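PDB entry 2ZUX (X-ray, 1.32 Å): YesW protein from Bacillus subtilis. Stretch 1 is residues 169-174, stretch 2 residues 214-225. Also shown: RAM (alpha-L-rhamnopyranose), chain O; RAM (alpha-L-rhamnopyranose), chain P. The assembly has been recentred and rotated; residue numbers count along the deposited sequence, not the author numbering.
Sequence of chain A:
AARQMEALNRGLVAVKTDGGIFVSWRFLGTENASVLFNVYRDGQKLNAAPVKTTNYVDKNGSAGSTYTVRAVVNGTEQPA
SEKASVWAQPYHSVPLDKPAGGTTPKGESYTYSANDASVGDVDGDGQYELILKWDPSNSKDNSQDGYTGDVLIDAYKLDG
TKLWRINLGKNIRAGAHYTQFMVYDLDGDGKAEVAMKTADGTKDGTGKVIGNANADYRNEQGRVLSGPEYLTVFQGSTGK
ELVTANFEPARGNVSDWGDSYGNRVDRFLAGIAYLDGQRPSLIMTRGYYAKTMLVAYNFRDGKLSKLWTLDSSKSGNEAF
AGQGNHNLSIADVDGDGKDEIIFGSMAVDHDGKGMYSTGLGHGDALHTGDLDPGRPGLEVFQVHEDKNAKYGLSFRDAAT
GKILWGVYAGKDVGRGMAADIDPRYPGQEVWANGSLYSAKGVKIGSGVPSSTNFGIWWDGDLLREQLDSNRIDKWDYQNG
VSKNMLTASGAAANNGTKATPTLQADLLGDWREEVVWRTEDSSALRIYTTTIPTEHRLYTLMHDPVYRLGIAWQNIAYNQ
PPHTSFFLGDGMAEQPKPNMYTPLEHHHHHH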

# COMPACT_ATOMS: atom_id res chain seq x y z
N GLY A 169 -19.66 12.24 1.12
CA GLY A 169 -20.80 13.07 0.72
C GLY A 169 -20.83 13.41 -0.75
O GLY A 169 -19.95 13.00 -1.53
N LYS A 170 -21.85 14.16 -1.14
CA LYS A 170 -22.14 14.42 -2.55
C LYS A 170 -21.08 15.22 -3.29
O LYS A 170 -21.06 15.21 -4.53
CB LYS A 170 -23.49 15.13 -2.69
CG LYS A 170 -23.51 16.53 -2.08
CD LYS A 170 -24.84 17.24 -2.29
CE LYS A 170 -26.01 16.51 -1.64
NZ LYS A 170 -25.91 16.50 -0.16
N ASN A 171 -20.21 15.92 -2.56
CA ASN A 171 -19.20 16.76 -3.20
C ASN A 171 -17.85 16.09 -3.39
O ASN A 171 -16.88 16.74 -3.78
CB ASN A 171 -19.08 18.11 -2.50
CG ASN A 171 -20.37 18.90 -2.55
OD1 ASN A 171 -20.87 19.35 -1.52
ND2 ASN A 171 -20.94 19.04 -3.74
N ILE A 172 -17.80 14.78 -3.15
CA ILE A 172 -16.62 13.98 -3.45
C ILE A 172 -17.04 12.86 -4.39
O ILE A 172 -17.75 11.93 -3.98
CB ILE A 172 -15.97 13.40 -2.16
CG1 ILE A 172 -15.41 14.52 -1.25
CG2 ILE A 172 -14.88 12.37 -2.51
CD1 ILE A 172 -14.27 15.36 -1.85
N ARG A 173 -16.62 12.96 -5.65
CA ARG A 173 -16.99 11.96 -6.65
C ARG A 173 -16.31 10.62 -6.36
O ARG A 173 -15.18 10.58 -5.87
CB ARG A 173 -16.61 12.46 -8.04
CG ARG A 173 -17.38 11.82 -9.17
CD ARG A 173 -16.84 12.26 -10.51
NE ARG A 173 -17.80 11.99 -11.57
CZ ARG A 173 -17.48 11.62 -12.81
NH1 ARG A 173 -16.21 11.48 -13.17
NH2 ARG A 173 -18.45 11.40 -13.68
N ALA A 174 -17.01 9.52 -6.65
CA ALA A 174 -16.44 8.17 -6.50
C ALA A 174 -15.70 7.72 -7.75
O ALA A 174 -16.19 7.87 -8.87
CB ALA A 174 -17.54 7.17 -6.20
N ASN A 214 -25.26 21.68 3.36
CA ASN A 214 -26.20 21.39 2.28
C ASN A 214 -25.74 21.82 0.89
O ASN A 214 -26.47 21.63 -0.09
CB ASN A 214 -27.55 22.04 2.60
CG ASN A 214 -28.03 21.70 4.00
OD1 ASN A 214 -28.14 20.53 4.36
ND2 ASN A 214 -28.31 22.72 4.79
N ALA A 215 -24.56 22.41 0.81
CA ALA A 215 -24.02 22.88 -0.47
C ALA A 215 -23.89 21.71 -1.45
O ALA A 215 -23.45 20.63 -1.08
CB ALA A 215 -22.67 23.54 -0.27
N ASP A 216 -24.31 21.94 -2.69
CA ASP A 216 -24.26 20.91 -3.72
C ASP A 216 -23.53 21.47 -4.93
O ASP A 216 -24.08 22.28 -5.69
CB ASP A 216 -25.68 20.47 -4.10
CG ASP A 216 -25.70 19.28 -5.03
OD1 ASP A 216 -24.63 18.89 -5.56
OD2 ASP A 216 -26.81 18.72 -5.25
N TYR A 217 -22.28 21.05 -5.11
CA TYR A 217 -21.45 21.53 -6.20
C TYR A 217 -21.33 20.52 -7.33
O TYR A 217 -20.47 20.67 -8.20
CB TYR A 217 -20.07 21.93 -5.69
CG TYR A 217 -20.11 23.12 -4.77
CD1 TYR A 217 -20.34 24.40 -5.28
CD2 TYR A 217 -19.92 22.98 -3.40
CE1 TYR A 217 -20.38 25.50 -4.45
CE2 TYR A 217 -19.96 24.08 -2.56
CZ TYR A 217 -20.19 25.34 -3.09
OH TYR A 217 -20.24 26.43 -2.26
N ARG A 218 -22.19 19.51 -7.35
CA ARG A 218 -22.23 18.58 -8.48
C ARG A 218 -22.78 19.30 -9.70
O ARG A 218 -23.86 19.91 -9.64
CB ARG A 218 -23.10 17.36 -8.18
CG ARG A 218 -22.56 16.47 -7.07
CD ARG A 218 -23.55 15.38 -6.72
NE ARG A 218 -24.76 15.94 -6.10
CZ ARG A 218 -25.79 15.21 -5.67
NH1 ARG A 218 -25.78 13.88 -5.79
NH2 ARG A 218 -26.84 15.81 -5.13
N ASN A 219 -22.05 19.25 -10.81
CA ASN A 219 -22.58 19.78 -12.06
C ASN A 219 -23.38 18.70 -12.77
O ASN A 219 -23.55 17.59 -12.26
CB ASN A 219 -21.48 20.43 -12.92
CG ASN A 219 -20.62 19.42 -13.66
OD1 ASN A 219 -20.75 18.22 -13.52
ND2 ASN A 219 -19.72 19.95 -14.49
N GLU A 220 -23.91 19.02 -13.95
CA GLU A 220 -24.78 18.09 -14.64
C GLU A 220 -24.02 16.87 -15.20
O GLU A 220 -24.65 15.90 -15.61
CB GLU A 220 -25.55 18.79 -15.76
CG GLU A 220 -24.64 19.32 -16.85
CD GLU A 220 -25.33 20.23 -17.83
OE1 GLU A 220 -26.25 20.98 -17.44
OE2 GLU A 220 -24.92 20.20 -19.00
N GLN A 221 -22.69 16.94 -15.20
CA GLN A 221 -21.84 15.80 -15.57
C GLN A 221 -21.64 14.85 -14.37
O GLN A 221 -20.95 13.85 -14.50
CB GLN A 221 -20.45 16.25 -16.02
CG GLN A 221 -20.34 17.18 -17.23
CD GLN A 221 -18.91 17.66 -17.39
OE1 GLN A 221 -18.53 18.70 -16.84
NE2 GLN A 221 -18.10 16.88 -18.08
N GLY A 222 -22.20 15.19 -13.21
CA GLY A 222 -21.94 14.43 -11.98
C GLY A 222 -20.52 14.61 -11.47
O GLY A 222 -20.01 13.77 -10.71
N ARG A 223 -19.87 15.69 -11.89
CA ARG A 223 -18.52 16.02 -11.44
C ARG A 223 -18.61 17.19 -10.49
O ARG A 223 -19.57 17.96 -10.53
CB ARG A 223 -17.65 16.38 -12.64
CG ARG A 223 -17.49 15.28 -13.66
CD ARG A 223 -16.86 15.84 -14.91
NE ARG A 223 -16.76 14.85 -15.98
CZ ARG A 223 -15.72 14.04 -16.15
NH1 ARG A 223 -14.68 14.08 -15.32
NH2 ARG A 223 -15.71 13.19 -17.17
N VAL A 224 -17.60 17.34 -9.64
CA VAL A 224 -17.58 18.44 -8.69
C VAL A 224 -16.40 19.32 -9.04
O VAL A 224 -15.27 19.05 -8.63
CB VAL A 224 -17.52 17.92 -7.23
CG1 VAL A 224 -17.57 19.09 -6.25
CG2 VAL A 224 -18.68 16.96 -6.97
N LEU A 225 -16.68 20.35 -9.83
CA LEU A 225 -15.66 21.17 -10.47
C LEU A 225 -15.67 22.61 -9.98
O LEU A 225 -15.03 23.48 -10.57
CB LEU A 225 -15.85 21.12 -11.99
CG LEU A 225 -15.81 19.74 -12.66
CD1 LEU A 225 -16.06 19.86 -14.17
CD2 LEU A 225 -14.49 19.01 -12.40
C1 RAM O . -26.02 11.52 -1.01
C2 RAM O . -27.31 12.33 -0.85
C3 RAM O . -27.68 13.00 -2.17
C4 RAM O . -27.69 11.99 -3.32
C5 RAM O . -26.36 11.23 -3.38
C6 RAM O . -26.35 10.15 -4.46
O1 RAM O . -24.92 12.39 -1.17
O2 RAM O . -28.34 11.47 -0.43
O3 RAM O . -28.95 13.60 -2.06
O4 RAM O . -27.97 12.65 -4.54
O5 RAM O . -26.11 10.63 -2.12
C1 RAM P . -26.86 16.81 4.96
C2 RAM P . -25.81 16.64 3.86
C3 RAM P . -24.73 15.67 4.32
C4 RAM P . -25.35 14.35 4.76
C5 RAM P . -26.42 14.61 5.82
C6 RAM P . -27.16 13.33 6.22
O1 RAM P . -26.29 17.48 6.07
O2 RAM P . -26.44 16.16 2.69
O3 RAM P . -23.78 15.43 3.30
O4 RAM P . -24.34 13.52 5.28
O5 RAM P . -27.38 15.55 5.35
O HOH W 1 -24.33 18.59 0.87
O HOH W 2 -27.75 19.31 -0.58

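Two irregular loops meet in a mostly polar contact of one direct arginine-to-carbonyl hydrogen bond, a water bridge and side-chain packing, with 511 Å² buried in all.

The only direct hydrogen bond assigned across the contact is Arg-173 NE to Gly-222 O, 3.0 Å. Arg-173 points toward the partner loop and runs nearly extended, chi1 to chi3 all t, so its guanidinium arrives at the turn from Asn-219 to Gly-222. Gly-222 closes that turn at positive phi, a conformation that favours glycine. Arg-223 CG lies over one face of the Arg-173 guanidinium; the two NH1 atoms of Arg-173 and Arg-223 come within 3.7 Å, like charges tolerated where both atoms have hydrogen bonds elsewhere in the structure.

Val-224 points toward the first loop and lays its two methyls on its backbone, CG1 3.5 Å from Asn-171 O and CG2 3.8 Å from Lys-170 O. Buried Asn-171 lays its amide end against the segment from Ala-215 to Tyr-217.

Lys-170 works through water as well as packing. Its NZ donates to water 1 (2.8 Å), which donates to Ala-215 O (3.0 Å). Its CB covers one face of the Arg-218 guanidinium, which Asp-216 fixes by a salt bridge, Arg-218 NH2 to Asp-216 OD2 at 2.9 Å, leaving Arg-218 NH1 to bond rhamnose O4 of chain O at 2.8 Å.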